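Local coordinates for protein sesquisabinene B synthase 2 (Santalum album, PDB 6A2A) that probably cyclises farnesyl diphosphate to the sesquiterpene sesquisabinene B, using magnesium or manganese ions, at residues M287-M292 and E300-E305; Y366-E371 and S426-V431; T380-S385 and Y441-P446. All coordinates share one frame; numbering follows the deposited sequence.

Interaction 1 of 3, residues M287-M292 and E300-E305; sequences MYAIGM and EVREME
M292 meets E305 through its terminal methyl group. M292 CE lies 3.6 Å from E305 OE1, and SD of the same methionine is 4.0 Å from that oxygen. The two side chains cross at about a right angle. M292 is fully extended, with CG anti to the backbone N (chi1 177°), which carries the thioether out to the carboxylate. E305 folds back at chi2. One turn away, A289 CB faces the aliphatic part of R302, with R302 CG at 4.2 Å. I290 CG1 adds a looser contact, 4.4 Å from R302 CD. A289 and R302 also bring the backbones nearest, with their CA atoms 6.4 Å apart. The small alanine suits this close approach. These helices, 281-292 and 299-321, belong to the all-helical metal-binding domain of terpene synthases. Further along, helix 299-321 carries the magnesium ligands D316 and D320, the ends of its DDxxD motif. The guanidinium of R302 is held from outside the two segments. NH2 forms a salt bridge with E259 of helix 239-270, while NH1 bonds to the carbonyls of L293 and E295. Beyond M292 lie F524 and V528, and the E305 side chain packs on L422, T425 and S426.

Interaction 2 of 3, residues Y366-E371 and S426-V431; sequences YWALKE and SYLLTV
W367 sets its six-membered ring against L429, joining helix 348-372 to the end of helix 419-430 in the all-helical terpene synthase domain. The side chains cross obliquely. L429 CD2 is 3.4 Å from W367 CE3, a tight apolar contact. The same ring also nears the L429 backbone, where the carbonyl O lies 3.5 Å from W367 CZ3. W367 has CG anti to the backbone N (chi1 -176°), and this swings the indole out toward helix 419-430. E371, one turn on, places its CB 3.8 Å above the indole plane and over its centre. The indole N-H bonds to E300 OE2 of helix 299-321, so the ring is fixed at its polar side as well. With an alanine here, L429 CD2 would probably lose its aromatic neighbour and the E300 carboxylate its N-H donor. A second apolar pair lies beside the first: A368 CB meets L428 CD1 at 3.8 Å. Other residues of this helix turn face the second subunit, where R348 of that subunit bonds to the carbonyls of L369 and K370. From the end of helix 348-372, R372 NH2 bonds to the V431 carbonyl, just past helix 419-430. T430 OG1 turns back along its own helix and gives a 2.8 Å hydrogen bond to S426 O, tilted 26° from the carbonyl plane.

Interaction 3 of 3, residues T380-S385 and Y441-P446; sequences TAKVWS and YVNSLP
V383 and N443 are the residues whose backbones come nearest, yet their CA atoms are still 8.0 Å apart, and side chains must bridge the gap. N443 does most of this. Its CB points toward helix 377-400, and its carboxamide meets two neighbouring residues there. OD1 approaches the methyl group V383 CG1 at 3.9 Å. ND2 lies 4.0 Å from K382 CG, beside the aliphatic part of the lysine. Both approaches are oblique and neither is a polar bond. The amide finds its polar partner one turn further along the same helix, where ND2 bonds to D386 OD2. K382 bends at chi2 (63°), and its NZ makes a long, weak ion pair with D386 OD1. The aspartate therefore faces both the amide and, more distantly, the ammonium group. This contact joins two helices of the metal-binding domain of the terpene synthase fold, next to a sharp turn in the chain. Helix 436-443 gives way here to helix 447-462, which carries the magnesium ligand N460. Y441 O accepts two bonds at the turn, from S444 N at 3.0 Å and from S444 OG. L445 then takes a positive phi (62°), and P446 stands at the N-cap position of the next helix. V383 also packs on N421 and N443 on V424, both of helix 419-430. V442 turns to F517 and Y427.

Interactions 1 and 2 are buried, whereas interaction 3 is only partly so and has an exposed lysine at its margin. All three lie in the metal-binding domain, away from its annotated metal ligands. Interactions 1 and 2 touch directly: M304 CE packs on W367, and M292 CE on S426. Interactions 2 and 3 meet where Y427 packs on V442. Their segments alternate along the chain, using the consecutive helices 348-372 and 377-400 on one side and 419-430 and 436-443 on the other. The chemistry differs. Between side chains, interaction 2 is apolar, interaction 1 sets a thioether against a carboxylate, and interaction 3 brings the two ends of an amide beside aliphatic groups.

Interaction 1 of 3, residues M287-M292 and E300-E305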
ATOM      1  N   MET A 287      12.601 -12.455   4.572  1.00 17.44           N
ATOM      2  CA  MET A 287      12.998 -13.815   4.965  1.00 18.48           C
ATOM      3  C   MET A 287      13.421 -13.851   6.438  1.00 18.87           C
ATOM      4  O   MET A 287      13.129 -14.864   7.108  1.00 19.00           O
ATOM      5  CB  MET A 287      14.091 -14.357   4.050  1.00 18.68           C
ATOM      6  CG  MET A 287      13.587 -14.628   2.662  1.00 19.97           C
ATOM      7  SD  MET A 287      14.877 -15.288   1.582  1.00 23.31           S
ATOM      8  CE  MET A 287      15.469 -16.676   2.539  1.00 22.74           C
ATOM      9  N   TYR A 288      14.101 -12.830   6.929  1.00 17.10           N
ATOM     10  CA  TYR A 288      14.488 -12.762   8.307  1.00 17.45           C
ATOM     11  C   TYR A 288      13.242 -12.566   9.158  1.00 17.18           C
ATOM     12  O   TYR A 288      13.117 -13.177  10.213  1.00 17.49           O
ATOM     13  CB  TYR A 288      15.470 -11.605   8.535  1.00 19.46           C
ATOM     14  CG  TYR A 288      16.190 -11.664   9.863  1.00 22.35           C
ATOM     15  CD1 TYR A 288      15.527 -11.438  11.064  1.00 29.09           C
ATOM     16  CD2 TYR A 288      17.554 -11.857   9.921  1.00 25.87           C
ATOM     17  CE1 TYR A 288      16.200 -11.470  12.281  1.00 25.16           C
ATOM     18  CE2 TYR A 288      18.246 -11.850  11.123  1.00 28.02           C
ATOM     19  CZ  TYR A 288      17.558 -11.707  12.314  1.00 30.03           C
ATOM     20  OH  TYR A 288      18.283 -11.698  13.482  1.00 30.46           O
ATOM     21  N   ALA A 289      12.276 -11.751   8.704  1.00 16.67           N
ATOM     22  CA  ALA A 289      11.098 -11.493   9.505  1.00 17.19           C
ATOM     23  C   ALA A 289      10.363 -12.824   9.759  1.00 17.98           C
ATOM     24  O   ALA A 289       9.848 -13.045  10.864  1.00 19.76           O
ATOM     25  CB  ALA A 289      10.180 -10.495   8.837  1.00 17.65           C
ATOM     26  N   ILE A 290      10.304 -13.693   8.762  1.00 17.30           N
ATOM     27  CA  ILE A 290       9.665 -15.006   8.947  1.00 19.89           C
ATOM     28  C   ILE A 290      10.344 -15.797  10.081  1.00 20.47           C
ATOM     29  O   ILE A 290       9.664 -16.579  10.778  1.00 21.10           O
ATOM     30  CB  ILE A 290       9.657 -15.782   7.635  1.00 21.23           C
ATOM     31  CG1 ILE A 290       8.636 -15.180   6.660  1.00 24.23           C
ATOM     32  CG2 ILE A 290       9.393 -17.273   7.871  1.00 22.54           C
ATOM     33  CD1 ILE A 290       8.761 -15.761   5.250  1.00 28.78           C
ATOM     34  N   GLY A 291      11.633 -15.644  10.284  1.00 19.03           N
ATOM     35  CA  GLY A 291      12.308 -16.208  11.440  1.00 19.52           C
ATOM     36  C   GLY A 291      11.881 -15.544  12.746  1.00 19.67           C
ATOM     37  O   GLY A 291      11.740 -16.211  13.775  1.00 21.27           O
ATOM     38  N   MET A 292      11.682 -14.234  12.735  1.00 17.23           N
ATOM     39  CA  MET A 292      11.260 -13.494  13.908  1.00 17.91           C
ATOM     40  C   MET A 292       9.827 -13.871  14.294  1.00 17.73           C
ATOM     41  O   MET A 292       9.567 -14.049  15.466  1.00 19.76           O
ATOM     42  CB  MET A 292      11.342 -11.965  13.689  1.00 18.02           C
ATOM     43  CG  MET A 292      10.851 -11.160  14.839  1.00 18.07           C
ATOM     44  SD  MET A 292      10.951  -9.367  14.397  1.00 21.16           S
ATOM     45  CE  MET A 292      10.513  -8.653  15.962  1.00 20.05           C
ATOM     46  N   GLU A 300       0.104  -8.461   9.832  1.00 22.03           N
ATOM     47  CA  GLU A 300       0.313  -7.017   9.729  1.00 23.07           C
ATOM     48  C   GLU A 300       1.604  -6.569  10.436  1.00 21.76           C
ATOM     49  O   GLU A 300       2.290  -5.648   9.913  1.00 19.31           O
ATOM     50  CB  GLU A 300      -0.855  -6.226  10.329  1.00 27.46           C
ATOM     51  CG  GLU A 300      -2.002  -6.128   9.346  1.00 33.63           C
ATOM     52  CD  GLU A 300      -3.048  -5.133   9.801  1.00 38.88           C
ATOM     53  OE1 GLU A 300      -3.789  -5.464  10.748  1.00 44.81           O
ATOM     54  OE2 GLU A 300      -3.025  -4.009   9.284  1.00 40.67           O
ATOM     55  N   VAL A 301       1.842  -7.098  11.616  1.00 18.84           N
ATOM     56  CA  VAL A 301       3.035  -6.763  12.381  1.00 18.32           C
ATOM     57  C   VAL A 301       4.256  -7.221  11.585  1.00 18.24           C
ATOM     58  O   VAL A 301       5.252  -6.477  11.462  1.00 16.68           O
ATOM     59  CB  VAL A 301       2.992  -7.391  13.773  1.00 18.76           C
ATOM     60  CG1 VAL A 301       4.319  -7.267  14.506  1.00 17.98           C
ATOM     61  CG2 VAL A 301       1.869  -6.776  14.589  1.00 20.50           C
ATOM     62  N   ARG A 302       4.210  -8.439  11.104  1.00 17.78           N
ATOM     63  CA  ARG A 302       5.329  -8.962  10.319  1.00 19.09           C
ATOM     64  C   ARG A 302       5.610  -8.098   9.089  1.00 18.83           C
ATOM     65  O   ARG A 302       6.796  -7.831   8.778  1.00 18.21           O
ATOM     66  CB  ARG A 302       5.015 -10.409   9.901  1.00 18.33           C
ATOM     67  CG  ARG A 302       5.986 -10.965   8.900  1.00 18.08           C
ATOM     68  CD  ARG A 302       5.932 -12.487   8.767  1.00 19.46           C
ATOM     69  NE  ARG A 302       4.574 -12.989   8.433  1.00 19.79           N
ATOM     70  CZ  ARG A 302       3.691 -13.467   9.349  1.00 21.85           C
ATOM     71  NH1 ARG A 302       4.028 -13.678  10.625  1.00 18.59           N
ATOM     72  NH2 ARG A 302       2.465 -13.745   8.947  1.00 21.75           N
ATOM     73  N   GLU A 303       4.571  -7.636   8.381  1.00 17.45           N
ATOM     74  CA  GLU A 303       4.806  -6.738   7.226  1.00 17.49           C
ATOM     75  C   GLU A 303       5.548  -5.461   7.695  1.00 18.71           C
ATOM     76  O   GLU A 303       6.446  -4.967   7.014  1.00 15.94           O
ATOM     77  CB  GLU A 303       3.499  -6.433   6.507  1.00 18.44           C
ATOM     78  CG  GLU A 303       3.017  -7.591   5.642  1.00 22.73           C
ATOM     79  CD  GLU A 303       1.664  -7.360   4.944  1.00 26.75           C
ATOM     80  OE1 GLU A 303       1.485  -6.292   4.347  1.00 30.76           O
ATOM     81  OE2 GLU A 303       0.801  -8.276   4.970  1.00 29.47           O
ATOM     82  N   MET A 304       5.126  -4.874   8.824  1.00 18.15           N
ATOM     83  CA  MET A 304       5.686  -3.639   9.239  1.00 17.23           C
ATOM     84  C   MET A 304       7.139  -3.902   9.661  1.00 17.94           C
ATOM     85  O   MET A 304       8.047  -3.062   9.371  1.00 17.37           O
ATOM     86  CB  MET A 304       4.856  -2.966  10.329  1.00 17.34           C
ATOM     87  CG  MET A 304       3.591  -2.286   9.776  1.00 20.87           C
ATOM     88  SD  MET A 304       2.645  -1.478  11.059  1.00 20.00           S
ATOM     89  CE  MET A 304       1.647  -2.852  11.650  1.00 19.50           C
ATOM     90  N   GLU A 305       7.413  -5.030  10.312  1.00 17.73           N
ATOM     91  CA  GLU A 305       8.801  -5.263  10.748  1.00 16.61           C
ATOM     92  C   GLU A 305       9.684  -5.451   9.500  1.00 16.75           C
ATOM     93  O   GLU A 305      10.829  -5.073   9.490  1.00 17.16           O
ATOM     94  CB  GLU A 305       8.904  -6.509  11.648  1.00 16.71           C
ATOM     95  CG  GLU A 305       8.220  -6.389  13.002  1.00 16.59           C
ATOM     96  CD  GLU A 305       8.849  -5.386  13.937  1.00 19.59           C
ATOM     97  OE1 GLU A 305      10.048  -5.496  14.197  1.00 18.70           O
ATOM     98  OE2 GLU A 305       8.133  -4.499  14.412  1.00 19.73           O
TER

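Interaction 2 of 3, residues Y366-E371 and S426-V431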
ATOM      1  N   TYR A 366       1.268   5.725  13.040  1.00 19.27           N
ATOM      2  CA  TYR A 366      -0.138   5.985  12.814  1.00 21.69           C
ATOM      3  C   TYR A 366      -0.960   4.692  13.005  1.00 25.01           C
ATOM      4  O   TYR A 366      -2.067   4.712  13.595  1.00 22.44           O
ATOM      5  CB  TYR A 366      -0.365   6.593  11.437  1.00 22.29           C
ATOM      6  CG  TYR A 366      -1.824   6.917  11.233  1.00 20.61           C
ATOM      7  CD1 TYR A 366      -2.714   5.960  10.789  1.00 22.45           C
ATOM      8  CD2 TYR A 366      -2.299   8.171  11.560  1.00 25.24           C
ATOM      9  CE1 TYR A 366      -4.057   6.262  10.613  1.00 24.49           C
ATOM     10  CE2 TYR A 366      -3.627   8.494  11.361  1.00 25.01           C
ATOM     11  CZ  TYR A 366      -4.509   7.533  10.908  1.00 25.20           C
ATOM     12  OH  TYR A 366      -5.849   7.820  10.807  1.00 25.24           O
ATOM     13  N   TRP A 367      -0.462   3.562  12.519  1.00 21.01           N
ATOM     14  CA  TRP A 367      -1.166   2.280  12.702  1.00 22.06           C
ATOM     15  C   TRP A 367      -1.377   2.067  14.205  1.00 20.42           C
ATOM     16  O   TRP A 367      -2.446   1.592  14.631  1.00 22.62           O
ATOM     17  CB  TRP A 367      -0.344   1.115  12.123  1.00 20.79           C
ATOM     18  CG  TRP A 367      -1.004  -0.232  12.165  1.00 21.80           C
ATOM     19  CD1 TRP A 367      -1.643  -0.838  11.133  1.00 22.74           C
ATOM     20  CD2 TRP A 367      -1.000  -1.195  13.244  1.00 22.56           C
ATOM     21  NE1 TRP A 367      -2.025  -2.107  11.472  1.00 25.87           N
ATOM     22  CE2 TRP A 367      -1.680  -2.341  12.772  1.00 25.52           C
ATOM     23  CE3 TRP A 367      -0.511  -1.195  14.551  1.00 23.13           C
ATOM     24  CZ2 TRP A 367      -1.859  -3.479  13.558  1.00 25.56           C
ATOM     25  CZ3 TRP A 367      -0.707  -2.313  15.344  1.00 23.18           C
ATOM     26  CH2 TRP A 367      -1.371  -3.434  14.843  1.00 25.71           C
ATOM     27  N   ALA A 368      -0.373   2.353  15.019  1.00 20.19           N
ATOM     28  CA  ALA A 368      -0.513   2.206  16.456  1.00 20.65           C
ATOM     29  C   ALA A 368      -1.617   3.138  16.977  1.00 24.48           C
ATOM     30  O   ALA A 368      -2.390   2.767  17.885  1.00 24.69           O
ATOM     31  CB  ALA A 368       0.793   2.458  17.195  1.00 22.68           C
ATOM     32  N   LEU A 369      -1.742   4.328  16.410  1.00 22.61           N
ATOM     33  CA  LEU A 369      -2.827   5.211  16.858  1.00 25.13           C
ATOM     34  C   LEU A 369      -4.187   4.628  16.457  1.00 25.87           C
ATOM     35  O   LEU A 369      -5.084   4.575  17.325  1.00 28.53           O
ATOM     36  CB  LEU A 369      -2.661   6.619  16.280  1.00 26.47           C
ATOM     37  CG  LEU A 369      -3.854   7.559  16.499  1.00 26.45           C
ATOM     38  CD1 LEU A 369      -4.049   7.815  17.975  1.00 29.15           C
ATOM     39  CD2 LEU A 369      -3.647   8.874  15.752  1.00 30.17           C
ATOM     40  N   LYS A 370      -4.338   4.193  15.210  1.00 24.43           N
ATOM     41  CA  LYS A 370      -5.599   3.766  14.616  1.00 27.97           C
ATOM     42  C   LYS A 370      -6.055   2.453  15.253  1.00 31.16           C
ATOM     43  O   LYS A 370      -7.209   2.301  15.592  1.00 30.13           O
ATOM     44  CB  LYS A 370      -5.402   3.557  13.113  1.00 32.22           C
ATOM     45  CG  LYS A 370      -6.603   3.032  12.356  1.00 36.76           C
ATOM     46  CD  LYS A 370      -6.730   1.518  12.244  1.00 39.16           C
ATOM     47  CE  LYS A 370      -5.471   0.765  11.861  1.00 40.71           C
ATOM     48  NZ  LYS A 370      -5.771  -0.646  11.505  1.00 42.28           N
ATOM     49  N   GLU A 371      -5.104   1.540  15.454  1.00 27.13           N
ATOM     50  CA  GLU A 371      -5.405   0.165  15.833  1.00 31.57           C
ATOM     51  C   GLU A 371      -5.312  -0.026  17.345  1.00 33.82           C
ATOM     52  O   GLU A 371      -6.100  -0.793  17.907  1.00 32.76           O
ATOM     53  CB  GLU A 371      -4.443  -0.801  15.144  1.00 32.23           C
ATOM     54  CG  GLU A 371      -4.814  -2.254  15.341  1.00 35.04           C
ATOM     55  CD  GLU A 371      -6.185  -2.647  14.797  1.00 33.91           C
ATOM     56  OE1 GLU A 371      -6.649  -2.033  13.834  1.00 34.76           O
ATOM     57  OE2 GLU A 371      -6.757  -3.606  15.318  1.00 39.04           O
ATOM     58  N   SER A 426       8.302  -3.693  17.428  1.00 16.36           N
ATOM     59  CA  SER A 426       7.460  -4.862  17.610  1.00 16.97           C
ATOM     60  C   SER A 426       6.614  -4.756  18.893  1.00 18.03           C
ATOM     61  O   SER A 426       5.472  -5.227  18.900  1.00 17.80           O
ATOM     62  CB  SER A 426       8.269  -6.113  17.556  1.00 16.04           C
ATOM     63  OG  SER A 426       8.961  -6.438  18.767  1.00 16.18           O
ATOM     64  N   TYR A 427       7.212  -4.219  19.950  1.00 16.66           N
ATOM     65  CA  TYR A 427       6.540  -4.050  21.239  1.00 17.36           C
ATOM     66  C   TYR A 427       5.412  -3.005  21.116  1.00 20.24           C
ATOM     67  O   TYR A 427       4.254  -3.240  21.557  1.00 21.92           O
ATOM     68  CB  TYR A 427       7.554  -3.659  22.303  1.00 17.07           C
ATOM     69  CG  TYR A 427       6.948  -3.416  23.664  1.00 18.41           C
ATOM     70  CD1 TYR A 427       6.852  -4.445  24.585  1.00 18.71           C
ATOM     71  CD2 TYR A 427       6.604  -2.141  24.081  1.00 21.63           C
ATOM     72  CE1 TYR A 427       6.366  -4.227  25.868  1.00 22.14           C
ATOM     73  CE2 TYR A 427       6.121  -1.903  25.371  1.00 21.30           C
ATOM     74  CZ  TYR A 427       5.983  -2.950  26.258  1.00 23.27           C
ATOM     75  OH  TYR A 427       5.520  -2.676  27.521  1.00 23.47           O
ATOM     76  N   LEU A 428       5.742  -1.845  20.522  1.00 18.98           N
ATOM     77  CA  LEU A 428       4.743  -0.820  20.217  1.00 19.41           C
ATOM     78  C   LEU A 428       3.489  -1.397  19.542  1.00 19.05           C
ATOM     79  O   LEU A 428       2.323  -1.020  19.884  1.00 19.67           O
ATOM     80  CB  LEU A 428       5.371   0.223  19.289  1.00 19.36           C
ATOM     81  CG  LEU A 428       4.393   1.167  18.596  1.00 19.18           C
ATOM     82  CD1 LEU A 428       3.757   2.127  19.567  1.00 19.64           C
ATOM     83  CD2 LEU A 428       5.080   1.946  17.479  1.00 18.81           C
ATOM     84  N   LEU A 429       3.693  -2.285  18.595  1.00 16.96           N
ATOM     85  CA  LEU A 429       2.610  -2.776  17.735  1.00 18.35           C
ATOM     86  C   LEU A 429       1.822  -3.923  18.375  1.00 21.50           C
ATOM     87  O   LEU A 429       0.777  -4.283  17.795  1.00 22.21           O
ATOM     88  CB  LEU A 429       3.211  -3.269  16.412  1.00 19.44           C
ATOM     89  CG  LEU A 429       3.865  -2.171  15.568  1.00 19.67           C
ATOM     90  CD1 LEU A 429       4.521  -2.777  14.346  1.00 20.73           C
ATOM     91  CD2 LEU A 429       2.851  -1.130  15.129  1.00 21.15           C
ATOM     92  N   THR A 430       2.325  -4.513  19.454  1.00 20.90           N
ATOM     93  CA  THR A 430       1.648  -5.706  20.037  1.00 21.18           C
ATOM     94  C   THR A 430       1.298  -5.565  21.513  1.00 20.91           C
ATOM     95  O   THR A 430       0.356  -6.298  21.936  1.00 24.03           O
ATOM     96  CB  THR A 430       2.505  -6.961  19.873  1.00 19.22           C
ATOM     97  OG1 THR A 430       3.764  -6.774  20.546  1.00 21.33           O
ATOM     98  CG2 THR A 430       2.674  -7.285  18.413  1.00 20.32           C
ATOM     99  N   VAL A 431       2.019  -4.792  22.315  1.00 22.58           N
ATOM    100  CA  VAL A 431       1.732  -4.675  23.772  1.00 22.56           C
ATOM    101  C   VAL A 431       0.274  -4.212  23.996  1.00 26.58           C
ATOM    102  O   VAL A 431      -0.267  -3.401  23.256  1.00 23.46           O
ATOM    103  CB  VAL A 431       2.710  -3.720  24.486  1.00 24.72           C
ATOM    104  CG1 VAL A 431       2.398  -2.252  24.185  1.00 23.49           C
ATOM    105  CG2 VAL A 431       2.736  -3.982  25.989  1.00 25.85           C
TER

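Interaction 3 of 3, residues T380-S385 and Y441-P446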
ATOM      1  N   THR A 380       8.811   5.602  16.921  1.00 19.73           N
ATOM      2  CA  THR A 380       9.534   5.208  15.717  1.00 20.50           C
ATOM      3  C   THR A 380      10.588   6.275  15.383  1.00 19.53           C
ATOM      4  O   THR A 380      11.675   5.963  14.953  1.00 17.74           O
ATOM      5  CB  THR A 380       8.567   4.912  14.556  1.00 20.44           C
ATOM      6  OG1 THR A 380       7.776   6.063  14.225  1.00 24.40           O
ATOM      7  CG2 THR A 380       7.619   3.796  14.940  1.00 20.31           C
ATOM      8  N   ALA A 381      10.245   7.553  15.557  1.00 19.08           N
ATOM      9  CA  ALA A 381      11.229   8.644  15.270  1.00 20.10           C
ATOM     10  C   ALA A 381      12.446   8.518  16.186  1.00 19.38           C
ATOM     11  O   ALA A 381      13.578   8.646  15.734  1.00 20.31           O
ATOM     12  CB  ALA A 381      10.553  10.000  15.399  1.00 20.46           C
ATOM     13  N   LYS A 382      12.206   8.183  17.453  1.00 18.81           N
ATOM     14  CA  LYS A 382      13.225   8.061  18.454  1.00 20.27           C
ATOM     15  C   LYS A 382      14.176   6.897  18.155  1.00 21.42           C
ATOM     16  O   LYS A 382      15.390   7.071  18.229  1.00 17.91           O
ATOM     17  CB  LYS A 382      12.587   7.858  19.836  1.00 22.59           C
ATOM     18  CG  LYS A 382      13.619   7.608  20.937  1.00 28.03           C
ATOM     19  CD  LYS A 382      14.548   8.766  21.146  1.00 32.24           C
ATOM     20  CE  LYS A 382      15.283   8.629  22.466  1.00 40.87           C
ATOM     21  NZ  LYS A 382      16.465   9.517  22.511  1.00 43.85           N
ATOM     22  N   VAL A 383      13.638   5.704  17.819  1.00 19.11           N
ATOM     23  CA  VAL A 383      14.551   4.583  17.569  1.00 18.86           C
ATOM     24  C   VAL A 383      15.348   4.814  16.289  1.00 17.63           C
ATOM     25  O   VAL A 383      16.527   4.437  16.226  1.00 17.71           O
ATOM     26  CB  VAL A 383      13.861   3.208  17.586  1.00 19.05           C
ATOM     27  CG1 VAL A 383      13.296   2.963  18.977  1.00 20.95           C
ATOM     28  CG2 VAL A 383      12.757   3.084  16.517  1.00 19.53           C
ATOM     29  N   TRP A 384      14.814   5.480  15.282  1.00 17.07           N
ATOM     30  CA  TRP A 384      15.637   5.814  14.118  1.00 15.88           C
ATOM     31  C   TRP A 384      16.733   6.845  14.458  1.00 18.96           C
ATOM     32  O   TRP A 384      17.868   6.659  14.058  1.00 17.29           O
ATOM     33  CB  TRP A 384      14.755   6.289  12.970  1.00 17.62           C
ATOM     34  CG  TRP A 384      14.278   5.133  12.125  1.00 17.06           C
ATOM     35  CD1 TRP A 384      13.062   4.516  12.157  1.00 17.62           C
ATOM     36  CD2 TRP A 384      15.061   4.380  11.179  1.00 16.75           C
ATOM     37  NE1 TRP A 384      13.015   3.497  11.223  1.00 17.07           N
ATOM     38  CE2 TRP A 384      14.221   3.404  10.592  1.00 15.67           C
ATOM     39  CE3 TRP A 384      16.373   4.473  10.715  1.00 18.07           C
ATOM     40  CZ2 TRP A 384      14.676   2.502   9.630  1.00 17.56           C
ATOM     41  CZ3 TRP A 384      16.809   3.601   9.754  1.00 19.32           C
ATOM     42  CH2 TRP A 384      15.948   2.672   9.161  1.00 17.67           C
ATOM     43  N   SER A 385      16.398   7.864  15.231  1.00 18.19           N
ATOM     44  CA  SER A 385      17.385   8.817  15.685  1.00 20.04           C
ATOM     45  C   SER A 385      18.493   8.091  16.467  1.00 21.41           C
ATOM     46  O   SER A 385      19.649   8.257  16.159  1.00 19.46           O
ATOM     47  CB  SER A 385      16.740   9.894  16.519  1.00 21.92           C
ATOM     48  OG  SER A 385      17.720  10.639  17.205  1.00 23.56           O
ATOM     49  N   TYR A 441      10.512   2.308  28.815  1.00 21.35           N
ATOM     50  CA  TYR A 441      11.044   1.111  29.536  1.00 20.43           C
ATOM     51  C   TYR A 441      11.702   0.119  28.529  1.00 19.23           C
ATOM     52  O   TYR A 441      12.849  -0.269  28.716  1.00 19.02           O
ATOM     53  CB  TYR A 441       9.945   0.410  30.330  1.00 21.76           C
ATOM     54  CG  TYR A 441      10.390  -0.910  30.915  1.00 23.36           C
ATOM     55  CD1 TYR A 441      11.260  -0.978  31.979  1.00 24.73           C
ATOM     56  CD2 TYR A 441       9.978  -2.097  30.343  1.00 27.54           C
ATOM     57  CE1 TYR A 441      11.703  -2.193  32.482  1.00 24.95           C
ATOM     58  CE2 TYR A 441      10.365  -3.319  30.861  1.00 28.07           C
ATOM     59  CZ  TYR A 441      11.256  -3.366  31.914  1.00 26.49           C
ATOM     60  OH  TYR A 441      11.626  -4.595  32.407  1.00 29.36           O
ATOM     61  N   VAL A 442      11.011  -0.235  27.478  1.00 20.98           N
ATOM     62  CA  VAL A 442      11.586  -1.212  26.528  1.00 20.61           C
ATOM     63  C   VAL A 442      12.818  -0.585  25.860  1.00 22.72           C
ATOM     64  O   VAL A 442      13.789  -1.232  25.712  1.00 21.36           O
ATOM     65  CB  VAL A 442      10.554  -1.714  25.514  1.00 22.74           C
ATOM     66  CG1 VAL A 442      11.169  -2.778  24.619  1.00 24.70           C
ATOM     67  CG2 VAL A 442       9.356  -2.274  26.223  1.00 26.51           C
ATOM     68  N   ASN A 443      12.775   0.700  25.515  1.00 19.20           N
ATOM     69  CA  ASN A 443      13.890   1.330  24.873  1.00 19.82           C
ATOM     70  C   ASN A 443      15.050   1.594  25.855  1.00 21.44           C
ATOM     71  O   ASN A 443      16.134   1.870  25.373  1.00 23.89           O
ATOM     72  CB  ASN A 443      13.472   2.617  24.155  1.00 21.51           C
ATOM     73  CG  ASN A 443      14.461   3.016  23.074  1.00 25.17           C
ATOM     74  OD1 ASN A 443      15.083   2.168  22.381  1.00 23.53           O
ATOM     75  ND2 ASN A 443      14.703   4.316  22.994  1.00 24.22           N
ATOM     76  N   SER A 444      14.874   1.311  27.153  1.00 20.60           N
ATOM     77  CA  SER A 444      15.937   1.510  28.171  1.00 21.51           C
ATOM     78  C   SER A 444      16.831   0.275  28.267  1.00 24.70           C
ATOM     79  O   SER A 444      17.812   0.295  29.018  1.00 25.90           O
ATOM     80  CB  SER A 444      15.363   1.862  29.528  1.00 21.04           C
ATOM     81  OG  SER A 444      14.665   0.790  30.115  1.00 22.56           O
ATOM     82  N   LEU A 445      16.477  -0.765  27.502  1.00 22.41           N
ATOM     83  CA  LEU A 445      17.214  -2.010  27.395  1.00 22.67           C
ATOM     84  C   LEU A 445      17.281  -2.728  28.757  1.00 19.58           C
ATOM     85  O   LEU A 445      18.332  -2.912  29.365  1.00 20.48           O
ATOM     86  CB  LEU A 445      18.600  -1.755  26.798  1.00 27.84           C
ATOM     87  CG  LEU A 445      18.645  -1.288  25.328  1.00 30.51           C
ATOM     88  CD1 LEU A 445      19.932  -1.693  24.677  1.00 31.33           C
ATOM     89  CD2 LEU A 445      17.465  -1.798  24.498  1.00 32.45           C
ATOM     90  N   PRO A 446      16.159  -3.219  29.192  1.00 18.53           N
ATOM     91  CA  PRO A 446      16.121  -4.196  30.288  1.00 18.62           C
ATOM     92  C   PRO A 446      16.962  -5.419  29.899  1.00 21.75           C
ATOM     93  O   PRO A 446      17.190  -5.623  28.687  1.00 20.15           O
ATOM     94  CB  PRO A 446      14.658  -4.540  30.484  1.00 19.94           C
ATOM     95  CG  PRO A 446      14.015  -4.092  29.237  1.00 22.68           C
ATOM     96  CD  PRO A 446      14.829  -2.993  28.649  1.00 20.96           C
TER